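Local structure of UDP-N-acetylmuramate--L-alanine ligase (1J6U) at residues A250-Q255 with N323-D328; T343-F348 with L378-V383. The protein catalyses the ATP-dependent joining of L-alanine to UDP-N-acetylmuramate, a cytoplasmic step in building the peptidoglycan of the bacterial cell wall. All blocks are in the same frame, centred on the assembly; numbering follows the deposited sequence.

Overall arrangement
Interaction 1 joins two domains and interaction 2 lies within one of them; their centres are about 11 Å apart. In interaction 1, a loop of the middle domain (250-255), between strands 243-250 and 255-261, reaches strand 324-329 of the C-terminal domain. Strand 324-329 is followed in the chain by helix 334-347, whose end enters interaction 2 and meets the lead-in to strand 381-384. Both strands belong to the same mixed sheet. Along the chain, interaction 1 closes before interaction 2 opens, and the two touch: Phe348 packs against Tyr325 and Ile327. The end of helix 334-347 is thus tied both to its own sheet and to the domain boundary.

Interaction 1: A250-Q255 with N323-D328; sequences ASRAEQ and NIYVID
Arg252 reaches out of its loop to the start of strand 324-329 and offers one nitrogen, NH2, to two oxygens. The nearly straight bond runs from Arg252 NH2 to Tyr325 OH, 2.7 Å long with an angle of 171° at the hydrogen, and the phenol oxygen lies in the guanidinium plane, at its edge. A weak, strongly bent second bond goes from Arg252 NH2 to Asn323 OD1 at 3.1 Å. The guanidinium is turned 48° from the tyrosine ring, so the two flat groups do not stack. Reach comes from an extended arginine chain with CG anti to the backbone N (chi1 -177°), bridging the distance between backbones whose nearest CA atoms, those of Arg252 and Asn323, are 12.6 Å apart. Further out, Glu351 makes a salt bridge with Arg252 NH1 and also accepts a bond from Asn323 ND2, while Asn432 is the stronger partner of that amide nitrogen. The Tyr325 ring is stacked with His318 and meets Phe348 obliquely, which probably helps to hold the ring, and with it the hydroxyl, in place. A phenylalanine in place of Tyr325 would probably leave Arg252 NH2 with only the weak bond to Asn323 from segment 323-328. This small polar contact, between the middle and C-terminal domains of a Mur ligase, therefore rests on directed bonds and charge, with little buried surface.

Interaction 2: T343-F348 with L378-V383; sequences TAKEVF and LADEVV
Asp380 OD2 is gripped from two sources: it accepts a hydrogen bond from the backbone N of Ile353, its stronger partner, and forms a salt bridge with Lys345 NZ at 3.5 Å. The ion pair is long, and the lysine and aspartate side chains meet at a slant. Lys345 gets there by bending early, at chi2 (-59°), and then running straight to its ammonium group. Along the way its methylenes rub against Leu378, the two side chains sliding past each other in opposite directions. Lys345 CG lies 3.9 Å from Leu378 CD2 and 4.0 Å from Leu378 CD1, while Lys345 CE comes within 3.3 Å of the backbone oxygen Leu378 O. The carboxylate probably pairs with the positive charge at this partly exposed site; the carbonyl, beside CE, is close to the ammonium group but not bonded to it. The lysine thus plays two roles, greasy along its shaft and charged at its end. Leu378 also packs on Leu341 and Gln342, earlier in helix 334-347, and Lys345 touches Ile353. The contact therefore fastens the last turn of helix 334-347 to the turn between helix 371-376 and strand 381-384, beside strand 352-357, which separates strands 381-384 and 433-438 in the C-terminal sheet.

Interaction 1: A250-Q255 with N323-D328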
loop_
_atom_site.group_PDB
_atom_site.type_symbol
_atom_site.label_atom_id
_atom_site.label_comp_id
_atom_site.label_asym_id
_atom_site.label_seq_id
_atom_site.Cartn_x
_atom_site.Cartn_y
_atom_site.Cartn_z
ATOM N N ALA A 250 16.884 -7.116 14.120
ATOM C CA ALA A 250 15.557 -6.574 14.400
ATOM C C ALA A 250 15.337 -6.530 15.889
ATOM O O ALA A 250 15.711 -7.446 16.615
ATOM C CB ALA A 250 14.487 -7.448 13.759
ATOM N N SER A 251 14.749 -5.462 16.372
ATOM C CA SER A 251 14.487 -5.430 17.795
ATOM C C SER A 251 13.088 -4.845 17.978
ATOM O O SER A 251 12.381 -4.618 17.006
ATOM C CB SER A 251 15.580 -4.623 18.496
ATOM O OG SER A 251 15.722 -3.389 17.838
ATOM N N ARG A 252 12.685 -4.628 19.215
ATOM C CA ARG A 252 11.360 -4.131 19.515
ATOM C C ARG A 252 11.077 -2.739 18.994
ATOM O O ARG A 252 10.015 -2.493 18.416
ATOM C CB ARG A 252 11.134 -4.188 21.029
ATOM C CG ARG A 252 9.764 -3.762 21.483
ATOM C CD ARG A 252 9.610 -3.700 23.008
ATOM N NE ARG A 252 8.204 -3.577 23.345
ATOM C CZ ARG A 252 7.461 -4.562 23.818
ATOM N NH1 ARG A 252 7.988 -5.752 24.068
ATOM N NH2 ARG A 252 6.154 -4.385 23.897
ATOM N N ALA A 253 12.017 -1.824 19.183
ATOM C CA ALA A 253 11.805 -0.453 18.738
ATOM C C ALA A 253 12.331 -0.123 17.333
ATOM O O ALA A 253 11.919 0.863 16.732
ATOM C CB ALA A 253 12.419 0.506 19.745
ATOM N N GLU A 254 13.214 -0.947 16.788
ATOM C CA GLU A 254 13.770 -0.595 15.495
ATOM C C GLU A 254 14.509 -1.768 15.000
ATOM O O GLU A 254 14.696 -2.749 15.724
ATOM C CB GLU A 254 14.793 0.538 15.634
ATOM C CG GLU A 254 15.801 0.243 16.783
ATOM C CD GLU A 254 17.082 1.064 16.745
ATOM O OE1 GLU A 254 17.028 2.316 16.672
ATOM O OE2 GLU A 254 18.161 0.441 16.803
ATOM N N GLN A 255 14.928 -1.671 13.746
ATOM C CA GLN A 255 15.730 -2.737 13.197
ATOM C C GLN A 255 16.885 -2.008 12.504
ATOM O O GLN A 255 16.704 -0.876 12.010
ATOM C CB GLN A 255 14.906 -3.618 12.236
ATOM C CG GLN A 255 14.392 -2.890 11.036
ATOM C CD GLN A 255 13.767 -3.826 10.035
ATOM O OE1 GLN A 255 14.220 -4.965 9.851
ATOM N NE2 GLN A 255 12.724 -3.351 9.363
ATOM N N ASN A 323 0.675 -3.271 28.286
ATOM C CA ASN A 323 1.485 -3.919 27.276
ATOM C C ASN A 323 0.553 -4.600 26.244
ATOM O O ASN A 323 0.693 -5.793 25.908
ATOM C CB ASN A 323 2.476 -4.933 27.874
ATOM C CG ASN A 323 3.462 -5.414 26.830
ATOM O OD1 ASN A 323 3.733 -4.707 25.842
ATOM N ND2 ASN A 323 4.005 -6.600 27.025
ATOM N N ILE A 324 -0.415 -3.826 25.759
ATOM C CA ILE A 324 -1.356 -4.326 24.765
ATOM C C ILE A 324 -1.287 -3.536 23.461
ATOM O O ILE A 324 -1.303 -2.302 23.455
ATOM C CB ILE A 324 -2.806 -4.301 25.309
ATOM C CG1 ILE A 324 -3.011 -5.515 26.192
ATOM C CG2 ILE A 324 -3.827 -4.373 24.160
ATOM C CD1 ILE A 324 -4.225 -5.386 27.067
ATOM N N TYR A 325 -1.219 -4.257 22.354
ATOM C CA TYR A 325 -1.163 -3.609 21.045
ATOM C C TYR A 325 -2.251 -4.092 20.098
ATOM O O TYR A 325 -2.609 -5.275 20.070
ATOM C CB TYR A 325 0.188 -3.904 20.340
ATOM C CG TYR A 325 1.426 -3.369 21.039
ATOM C CD1 TYR A 325 1.936 -4.021 22.146
ATOM C CD2 TYR A 325 2.107 -2.224 20.563
ATOM C CE1 TYR A 325 3.084 -3.581 22.775
ATOM C CE2 TYR A 325 3.284 -1.760 21.191
ATOM C CZ TYR A 325 3.758 -2.463 22.292
ATOM O OH TYR A 325 4.927 -2.152 22.904
ATOM N N VAL A 326 -2.761 -3.181 19.297
ATOM C CA VAL A 326 -3.711 -3.558 18.258
ATOM C C VAL A 326 -2.979 -3.109 16.989
ATOM O O VAL A 326 -2.669 -1.920 16.781
ATOM C CB VAL A 326 -5.080 -2.816 18.397
ATOM C CG1 VAL A 326 -5.960 -3.170 17.210
ATOM C CG2 VAL A 326 -5.790 -3.227 19.717
ATOM N N ILE A 327 -2.703 -4.069 16.134
ATOM C CA ILE A 327 -1.975 -3.801 14.899
ATOM C C ILE A 327 -2.799 -4.197 13.660
ATOM O O ILE A 327 -3.466 -5.244 13.651
ATOM C CB ILE A 327 -0.611 -4.588 14.920
ATOM C CG1 ILE A 327 0.275 -4.038 16.041
ATOM C CG2 ILE A 327 0.156 -4.415 13.596
ATOM C CD1 ILE A 327 1.652 -4.718 16.135
ATOM N N ASP A 328 -2.748 -3.346 12.630
ATOM C CA ASP A 328 -3.433 -3.577 11.349
ATOM C C ASP A 328 -2.509 -3.993 10.212
ATOM O O ASP A 328 -1.466 -3.386 9.984
ATOM C CB ASP A 328 -4.157 -2.313 10.901
ATOM C CG ASP A 328 -5.275 -1.935 11.830
ATOM O OD1 ASP A 328 -6.110 -2.813 12.078
ATOM O OD2 ASP A 328 -5.336 -0.781 12.306
#

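Interaction 2: T343-F348 with L378-V383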
loop_
_atom_site.group_PDB
_atom_site.type_symbol
_atom_site.label_atom_id
_atom_site.label_comp_id
_atom_site.label_asym_id
_atom_site.label_seq_id
_atom_site.Cartn_x
_atom_site.Cartn_y
_atom_site.Cartn_z
ATOM N N THR A 343 7.556 -11.116 11.429
ATOM C CA THR A 343 7.972 -9.856 11.984
ATOM C C THR A 343 7.319 -9.573 13.329
ATOM O O THR A 343 7.921 -8.879 14.169
ATOM C CB THR A 343 7.881 -8.644 10.953
ATOM O OG1 THR A 343 7.006 -7.608 11.414
ATOM C CG2 THR A 343 7.516 -9.120 9.627
ATOM N N ALA A 344 6.130 -10.133 13.578
ATOM C CA ALA A 344 5.469 -9.893 14.872
ATOM C C ALA A 344 6.384 -10.489 15.952
ATOM O O ALA A 344 6.638 -9.882 16.988
ATOM C CB ALA A 344 4.087 -10.562 14.920
ATOM N N LYS A 345 6.889 -11.681 15.690
ATOM C CA LYS A 345 7.789 -12.329 16.633
ATOM C C LYS A 345 9.131 -11.591 16.794
ATOM O O LYS A 345 9.715 -11.612 17.848
ATOM C CB LYS A 345 8.022 -13.770 16.201
ATOM C CG LYS A 345 6.772 -14.648 16.372
ATOM C CD LYS A 345 6.284 -14.697 17.835
ATOM C CE LYS A 345 5.089 -15.654 17.982
ATOM N NZ LYS A 345 4.348 -15.580 19.289
ATOM N N GLU A 346 9.629 -10.946 15.750
ATOM C CA GLU A 346 10.873 -10.204 15.877
ATOM C C GLU A 346 10.659 -8.985 16.756
ATOM O O GLU A 346 11.519 -8.647 17.574
ATOM C CB GLU A 346 11.359 -9.709 14.521
ATOM C CG GLU A 346 12.262 -10.665 13.829
ATOM C CD GLU A 346 12.492 -10.292 12.375
ATOM O OE1 GLU A 346 13.282 -11.016 11.744
ATOM O OE2 GLU A 346 11.885 -9.301 11.871
ATOM N N VAL A 347 9.528 -8.302 16.555
ATOM C CA VAL A 347 9.243 -7.112 17.332
ATOM C C VAL A 347 8.782 -7.413 18.742
ATOM O O VAL A 347 9.207 -6.735 19.704
ATOM C CB VAL A 347 8.181 -6.286 16.701
ATOM C CG1 VAL A 347 7.856 -5.096 17.622
ATOM C CG2 VAL A 347 8.662 -5.814 15.338
ATOM N N PHE A 348 7.915 -8.422 18.852
ATOM C CA PHE A 348 7.370 -8.824 20.128
ATOM C C PHE A 348 7.808 -10.210 20.469
ATOM O O PHE A 348 7.078 -11.174 20.262
ATOM C CB PHE A 348 5.879 -8.770 20.067
ATOM C CG PHE A 348 5.368 -7.452 19.666
ATOM C CD1 PHE A 348 4.793 -7.275 18.412
ATOM C CD2 PHE A 348 5.436 -6.383 20.538
ATOM C CE1 PHE A 348 4.284 -6.039 18.039
ATOM C CE2 PHE A 348 4.933 -5.127 20.177
ATOM C CZ PHE A 348 4.358 -4.945 18.941
ATOM N N LEU A 378 2.349 -19.876 13.605
ATOM C CA LEU A 378 3.157 -19.048 14.492
ATOM C C LEU A 378 2.361 -18.191 15.512
ATOM O O LEU A 378 2.931 -17.730 16.511
ATOM C CB LEU A 378 4.081 -18.137 13.658
ATOM C CG LEU A 378 5.614 -18.237 13.833
ATOM C CD1 LEU A 378 6.308 -17.008 13.207
ATOM C CD2 LEU A 378 5.966 -18.303 15.307
ATOM N N ALA A 379 1.067 -17.958 15.272
ATOM C CA ALA A 379 0.270 -17.166 16.219
ATOM C C ALA A 379 -0.114 -18.009 17.420
ATOM O O ALA A 379 -0.159 -19.217 17.328
ATOM C CB ALA A 379 -0.989 -16.634 15.561
ATOM N N ASP A 380 -0.388 -17.377 18.555
ATOM C CA ASP A 380 -0.777 -18.128 19.741
ATOM C C ASP A 380 -2.261 -18.462 19.725
ATOM O O ASP A 380 -2.679 -19.496 20.215
ATOM C CB ASP A 380 -0.446 -17.316 20.970
ATOM C CG ASP A 380 0.997 -16.963 21.024
ATOM O OD1 ASP A 380 1.808 -17.911 21.100
ATOM O OD2 ASP A 380 1.323 -15.754 20.965
ATOM N N GLU A 381 -3.048 -17.562 19.165
ATOM C CA GLU A 381 -4.470 -17.749 19.047
ATOM C C GLU A 381 -4.859 -17.280 17.676
ATOM O O GLU A 381 -4.341 -16.266 17.202
ATOM C CB GLU A 381 -5.223 -16.877 20.052
ATOM C CG GLU A 381 -4.740 -17.021 21.467
ATOM C CD GLU A 381 -5.678 -17.824 22.319
ATOM O OE1 GLU A 381 -5.599 -19.084 22.284
ATOM O OE2 GLU A 381 -6.502 -17.175 23.014
ATOM N N VAL A 382 -5.757 -18.016 17.032
ATOM C CA VAL A 382 -6.269 -17.568 15.754
ATOM C C VAL A 382 -7.792 -17.537 15.699
ATOM O O VAL A 382 -8.447 -18.515 16.031
ATOM C CB VAL A 382 -5.831 -18.451 14.573
ATOM C CG1 VAL A 382 -6.254 -17.755 13.263
ATOM C CG2 VAL A 382 -4.357 -18.688 14.603
ATOM N N VAL A 383 -8.340 -16.409 15.281
ATOM C CA VAL A 383 -9.781 -16.264 15.061
ATOM C C VAL A 383 -9.921 -15.996 13.548
ATOM O O VAL A 383 -9.413 -14.994 13.059
ATOM C CB VAL A 383 -10.406 -15.046 15.793
ATOM C CG1 VAL A 383 -11.887 -14.892 15.363
ATOM C CG2 VAL A 383 -10.353 -15.235 17.296
#